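Local atomic coordinates of protein translation elongation factor 1A (Methanosarcina mazei, PDB entry 3WND), a protein that probably acts as a SelB/EF-Tu-like translation elongation factor, binding guanine nucleotide and, in its GTP-bound form, cysteinyl-tRNA(Cys). Residues Y53-D56 and K57-R60; T73-S76 and L77-L81. All blocks are in the same frame, centred on the assembly; numbering follows the deposited sequence.

Interaction 1: residues Y53-D56 and K57-R60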
ATOM      1  N   TYR A  53      -5.795  11.893  -2.965  1.00 17.15           N
ATOM      2  CA  TYR A  53      -6.282  13.158  -2.457  1.00 17.57           C
ATOM      3  C   TYR A  53      -5.090  13.808  -1.811  1.00 20.21           C
ATOM      4  O   TYR A  53      -4.564  13.346  -0.795  1.00 20.69           O
ATOM      5  CB  TYR A  53      -7.420  12.993  -1.420  1.00 17.41           C
ATOM      6  CG  TYR A  53      -8.677  12.471  -2.092  1.00 15.90           C
ATOM      7  CD1 TYR A  53      -8.893  11.112  -2.251  1.00 16.53           C
ATOM      8  CD2 TYR A  53      -9.651  13.356  -2.573  1.00 16.23           C
ATOM      9  CE1 TYR A  53     -10.019  10.616  -2.939  1.00 18.38           C
ATOM     10  CE2 TYR A  53     -10.804  12.876  -3.223  1.00 15.94           C
ATOM     11  CZ  TYR A  53     -10.985  11.512  -3.390  1.00 15.27           C
ATOM     12  OH  TYR A  53     -12.099  10.968  -3.984  1.00 17.77           O
ATOM     13  N   ASN A  54      -4.599  14.837  -2.495  1.00 18.18           N
ATOM     14  CA  ASN A  54      -3.399  15.520  -2.016  1.00 20.53           C
ATOM     15  C   ASN A  54      -3.658  16.654  -1.109  1.00 19.06           C
ATOM     16  O   ASN A  54      -4.608  17.476  -1.284  1.00 22.25           O
ATOM     17  CB  ASN A  54      -2.596  16.020  -3.223  1.00 22.54           C
ATOM     18  CG  ASN A  54      -2.303  14.902  -4.197  1.00 23.24           C
ATOM     19  OD1 ASN A  54      -1.607  13.929  -3.840  1.00 27.21           O
ATOM     20  ND2 ASN A  54      -2.802  15.013  -5.422  1.00 22.39           N
ATOM     21  N   ASN A  55      -2.821  16.739  -0.088  1.00 19.18           N
ATOM     22  CA  ASN A  55      -2.915  17.853   0.777  1.00 19.60           C
ATOM     23  C   ASN A  55      -1.550  18.299   1.230  1.00 22.33           C
ATOM     24  O   ASN A  55      -0.978  17.705   2.148  1.00 23.63           O
ATOM     25  CB  ASN A  55      -3.817  17.592   1.949  1.00 20.95           C
ATOM     26  CG  ASN A  55      -4.238  18.892   2.618  1.00 26.84           C
ATOM     27  OD1 ASN A  55      -3.424  19.801   2.784  1.00 26.72           O
ATOM     28  ND2 ASN A  55      -5.503  18.998   2.981  1.00 25.84           N
ATOM     29  N   ASP A  56      -1.009  19.325   0.575  1.00 25.00           N
ATOM     30  CA  ASP A  56       0.294  19.860   0.982  1.00 23.44           C
ATOM     31  C   ASP A  56       0.094  21.288   1.579  1.00 31.93           C
ATOM     32  O   ASP A  56       1.028  22.087   1.713  1.00 26.35           O
ATOM     33  CB  ASP A  56       1.284  19.844  -0.205  1.00 29.46           C
ATOM     34  CG  ASP A  56       0.973  20.904  -1.220  1.00 30.97           C
ATOM     35  OD1 ASP A  56      -0.159  21.488  -1.153  1.00 37.26           O
ATOM     36  OD2 ASP A  56       1.853  21.182  -2.070  1.00 43.74           O
ATOM     37  N   LYS A  57      -1.149  21.587   1.939  1.00 26.11           N
ATOM     38  CA  LYS A  57      -1.565  22.847   2.500  1.00 22.95           C
ATOM     39  C   LYS A  57      -1.366  22.893   4.010  1.00 24.30           C
ATOM     40  O   LYS A  57      -1.511  23.934   4.533  1.00 30.19           O
ATOM     41  CB  LYS A  57      -3.056  23.117   2.174  1.00 27.30           C
ATOM     42  CG  LYS A  57      -3.420  23.180   0.702  1.00 33.15           C
ATOM     43  CD  LYS A  57      -4.876  23.631   0.567  1.00 44.03           C
ATOM     44  CE  LYS A  57      -5.958  22.614   0.995  1.00 43.37           C
ATOM     45  NZ  LYS A  57      -7.395  23.106   0.806  1.00 56.15           N
ATOM     46  N   GLU A  58      -1.077  21.755   4.723  1.00 29.40           N
ATOM     47  CA  GLU A  58      -1.200  21.732   6.168  1.00 25.04           C
ATOM     48  C   GLU A  58       0.080  21.364   6.945  1.00 24.82           C
ATOM     49  O   GLU A  58       0.016  21.101   8.223  1.00 34.73           O
ATOM     50  CB  GLU A  58      -2.424  20.932   6.625  1.00 31.42           C
ATOM     51  CG  GLU A  58      -3.657  21.457   5.887  1.00 21.18           C
ATOM     52  CD  GLU A  58      -4.955  20.783   6.278  1.00 26.79           C
ATOM     53  OE1 GLU A  58      -5.132  20.407   7.470  1.00 34.39           O
ATOM     54  OE2 GLU A  58      -5.847  20.744   5.405  1.00 39.39           O
ATOM     55  N   GLY A  59       1.244  21.445   6.260  1.00 28.97           N
ATOM     56  CA  GLY A  59       2.547  21.160   6.969  1.00 28.27           C
ATOM     57  C   GLY A  59       3.294  20.017   6.294  1.00 36.57           C
ATOM     58  O   GLY A  59       4.529  20.111   5.998  1.00 44.51           O
ATOM     59  N   ARG A  60       2.594  18.898   6.100  1.00 23.16           N
ATOM     60  CA  ARG A  60       3.231  17.711   5.407  1.00 22.45           C
ATOM     61  C   ARG A  60       2.694  17.614   4.085  1.00 26.72           C
ATOM     62  O   ARG A  60       1.516  17.955   3.858  1.00 32.30           O
ATOM     63  CB  ARG A  60       2.926  16.411   6.166  1.00 28.86           C
ATOM     64  CG  ARG A  60       3.561  16.327   7.509  1.00 26.25           C
ATOM     65  CD  ARG A  60       3.441  14.912   8.125  1.00 24.38           C
ATOM     66  NE  ARG A  60       4.616  14.803   9.007  1.00 28.34           N
ATOM     67  CZ  ARG A  60       4.715  15.383  10.210  1.00 27.50           C
ATOM     68  NH1 ARG A  60       3.659  16.008  10.755  1.00 26.34           N
ATOM     69  NH2 ARG A  60       5.853  15.250  10.903  1.00 29.09           N
TER
HETATM   70  O   HOH W   1      -0.999  18.955   4.612  1.00 26.23           O
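The side-chain amide of Asn55 bridges to Lys57 and Glu58 in the loop of the beta-hairpin formed by strands 51-55 and 61-66 of the nucleotide-binding domain. Its OD1 accepts from Lys57 N at 3.0 Å, an Asx turn in which the donor lies 17° from the carbonyl plane and the hydrogen bond is bent. On the other arm of the amide, Asn55 ND2 gives a hydrogen to Glu58 OE2 at 3.0 Å, reaching the carboxylate from above its plane; amide and carboxylate are turned 80° against each other. ND2 also donates to Leu41 O, so both ends of the amide are held and its flip is fixed. The Asn55 side chain stands with CG opposite the backbone N (chi1 -163°), which carries the amide over the turn. Beside it, the aliphatic part of Glu58 closes in, CG 3.5 Å from Asn55 OD1. Further out, Arg60 makes a salt bridge with Glu182 and a hydrogen bond with Asn175, tying the loop to helix 167-187. Within the turn sits a water that accepts from Glu58 N at 2.8 Å and lies 2.8 Å from Asn55 O, to which it probably donates.

Interaction 2: residues T73-S76 and L77-L81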
ATOM      1  N   THR A  73     -12.025  -5.384  -6.262  1.00 19.82           N
ATOM      2  CA  THR A  73     -10.715  -5.950  -6.598  1.00 21.49           C
ATOM      3  C   THR A  73      -9.772  -5.845  -5.355  1.00 20.37           C
ATOM      4  O   THR A  73      -9.816  -4.877  -4.559  1.00 20.60           O
ATOM      5  CB  THR A  73      -9.980  -5.226  -7.750  1.00 24.64           C
ATOM      6  OG1 THR A  73      -9.516  -3.913  -7.301  1.00 26.74           O
ATOM      7  CG2 THR A  73     -10.848  -5.093  -8.942  1.00 25.40           C
ATOM      8  N   LEU A  74      -8.866  -6.807  -5.263  1.00 21.22           N
ATOM      9  CA  LEU A  74      -7.744  -6.711  -4.323  1.00 17.31           C
ATOM     10  C   LEU A  74      -6.670  -5.778  -4.723  1.00 19.22           C
ATOM     11  O   LEU A  74      -6.033  -5.140  -3.881  1.00 20.44           O
ATOM     12  CB  LEU A  74      -7.130  -8.104  -4.098  1.00 19.39           C
ATOM     13  CG  LEU A  74      -8.129  -9.141  -3.524  1.00 15.60           C
ATOM     14  CD1 LEU A  74      -7.423 -10.479  -3.259  1.00 16.17           C
ATOM     15  CD2 LEU A  74      -8.948  -8.706  -2.313  1.00 18.91           C
ATOM     16  N   LYS A  75      -6.364  -5.723  -6.018  1.00 19.43           N
ATOM     17  CA  LYS A  75      -5.295  -4.832  -6.511  1.00 22.16           C
ATOM     18  C   LYS A  75      -5.477  -3.390  -5.996  1.00 19.77           C
ATOM     19  O   LYS A  75      -4.492  -2.705  -5.647  1.00 21.13           O
ATOM     20  CB  LYS A  75      -5.285  -4.920  -8.070  1.00 26.39           C
ATOM     21  CG  LYS A  75      -4.537  -3.801  -8.810  1.00 31.62           C
ATOM     22  CD  LYS A  75      -4.655  -3.973 -10.325  1.00 38.05           C
ATOM     23  CE  LYS A  75      -3.771  -2.923 -11.086  1.00 39.15           C
ATOM     24  NZ  LYS A  75      -3.572  -3.181 -12.559  1.00 38.61           N
ATOM     25  N   SER A  76      -6.750  -2.918  -5.917  1.00 18.69           N
ATOM     26  CA  SER A  76      -6.954  -1.547  -5.451  1.00 18.64           C
ATOM     27  C   SER A  76      -6.428  -1.428  -4.017  1.00 16.84           C
ATOM     28  O   SER A  76      -5.681  -0.476  -3.679  1.00 17.80           O
ATOM     29  CB  SER A  76      -8.452  -1.212  -5.540  1.00 19.50           C
ATOM     30  OG  SER A  76      -8.731   0.138  -4.962  1.00 23.20           O
ATOM     31  N   LEU A  77      -6.829  -2.371  -3.170  1.00 17.01           N
ATOM     32  CA  LEU A  77      -6.388  -2.328  -1.775  1.00 13.80           C
ATOM     33  C   LEU A  77      -4.868  -2.481  -1.634  1.00 14.39           C
ATOM     34  O   LEU A  77      -4.214  -1.762  -0.888  1.00 14.41           O
ATOM     35  CB  LEU A  77      -7.077  -3.463  -0.998  1.00 13.38           C
ATOM     36  CG  LEU A  77      -6.697  -3.626   0.494  1.00 14.53           C
ATOM     37  CD1 LEU A  77      -7.207  -2.481   1.318  1.00 16.84           C
ATOM     38  CD2 LEU A  77      -7.269  -4.967   0.970  1.00 16.49           C
ATOM     39  N   ILE A  78      -4.321  -3.486  -2.316  1.00 15.42           N
ATOM     40  CA  ILE A  78      -2.910  -3.809  -2.105  1.00 14.08           C
ATOM     41  C   ILE A  78      -2.047  -2.711  -2.693  1.00 15.50           C
ATOM     42  O   ILE A  78      -1.011  -2.397  -2.155  1.00 14.85           O
ATOM     43  CB  ILE A  78      -2.558  -5.214  -2.594  1.00 14.54           C
ATOM     44  CG1 ILE A  78      -3.440  -6.284  -1.882  1.00 16.23           C
ATOM     45  CG2 ILE A  78      -1.015  -5.399  -2.458  1.00 16.92           C
ATOM     46  CD1 ILE A  78      -3.345  -6.188  -0.350  1.00 18.97           C
ATOM     47  N   THR A  79      -2.448  -2.117  -3.827  1.00 18.74           N
ATOM     48  CA  THR A  79      -1.688  -0.938  -4.347  1.00 14.20           C
ATOM     49  C   THR A  79      -1.711   0.197  -3.339  1.00 13.78           C
ATOM     50  O   THR A  79      -0.647   0.765  -3.073  1.00 15.23           O
ATOM     51  CB  THR A  79      -2.292  -0.483  -5.706  1.00 17.97           C
ATOM     52  OG1 THR A  79      -2.234  -1.552  -6.668  1.00 20.17           O
ATOM     53  CG2 THR A  79      -1.564   0.761  -6.238  1.00 18.90           C
ATOM     54  N   ALA A  80      -2.901   0.549  -2.788  1.00 14.21           N
ATOM     55  CA  ALA A  80      -2.962   1.634  -1.833  1.00 14.52           C
ATOM     56  C   ALA A  80      -2.054   1.341  -0.650  1.00 15.04           C
ATOM     57  O   ALA A  80      -1.343   2.211  -0.194  1.00 14.03           O
ATOM     58  CB  ALA A  80      -4.387   1.744  -1.317  1.00 13.64           C
ATOM     59  N   LEU A  81      -2.106   0.090  -0.199  1.00 14.34           N
ATOM     60  CA  LEU A  81      -1.261  -0.267   0.939  1.00 16.77           C
ATOM     61  C   LEU A  81       0.237  -0.215   0.645  1.00 14.19           C
ATOM     62  O   LEU A  81       0.993   0.234   1.476  1.00 14.57           O
ATOM     63  CB  LEU A  81      -1.628  -1.606   1.575  1.00 15.92           C
ATOM     64  CG  LEU A  81      -3.023  -1.573   2.287  1.00 14.41           C
ATOM     65  CD1 LEU A  81      -3.477  -2.908   2.800  1.00 15.12           C
ATOM     66  CD2 LEU A  81      -3.099  -0.493   3.451  1.00 13.25           C
TER
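Thr79 folds its hydroxyl back onto the carbonyl of Lys75, one turn earlier in helix 74-83, whose N-cap is Thr73. Thr79 OG1 donates to Lys75 O at 2.7 Å, while Thr79 N donates to the same oxygen in the regular helical bond; the two donors come from opposite faces of the carbonyl plane. This grip depends on chi1 of -59°, which sets OG1 beside its own backbone N and opposite the carbonyl carbon, leaving CG2 opposite the N. A valine here would keep the shape but is likely to leave Lys75 O with the backbone donor alone and to lose the weak bond from Arg269 to the hydroxyl. The Lys75 side chain runs fully extended alongside Thr79, pointing the same way, with its CG 3.9 Å from Thr79 OG1. At the cap, Thr73 chi1 of 71° puts OG1 between the backbone N and the carbonyl carbon, from where it accepts from Ser76 N at 3.2 Å. Ser76 OG in turn accepts from Ser69 N and bonds to Asp49 O, fastening the first turn to two loops of the nucleotide-binding domain. The aliphatic side chains serve another face: Leu74, Leu77 and Ile78 all touch Phe363 of strand 363-369, and Leu77 also meets Ile27 of strand 21-28, so this face packs partly on the domain's own sheet and partly against the C-terminal beta domain. Beneath that layer the backbone runs on regularly, with Ile78 N to Leu74 O at 2.8 Å; the CG1 branch of Ile78 rests 3.5 Å from Leu74 O.

In the fold
Both contacts belong to the nucleotide-binding domain, before and after strand 61-66 along the chain: interaction 1 forms the turn that leads into it, and interaction 2 lies in the helix that follows. Their centres are 23 Å apart and their nearest atoms about 10 Å, so they do not touch. Interaction 2 is the one near the nucleotide site, with the Ser76 side chain about 6 Å from that of Arg34 and about 9 Å from that of Thr35, both GDP-binding residues; no GDP is bound here. A citrate, probably from the crystallisation liquor, lies at the start of this helix. Interaction 1 lies at the surface, away from the annotated nucleotide-binding residues.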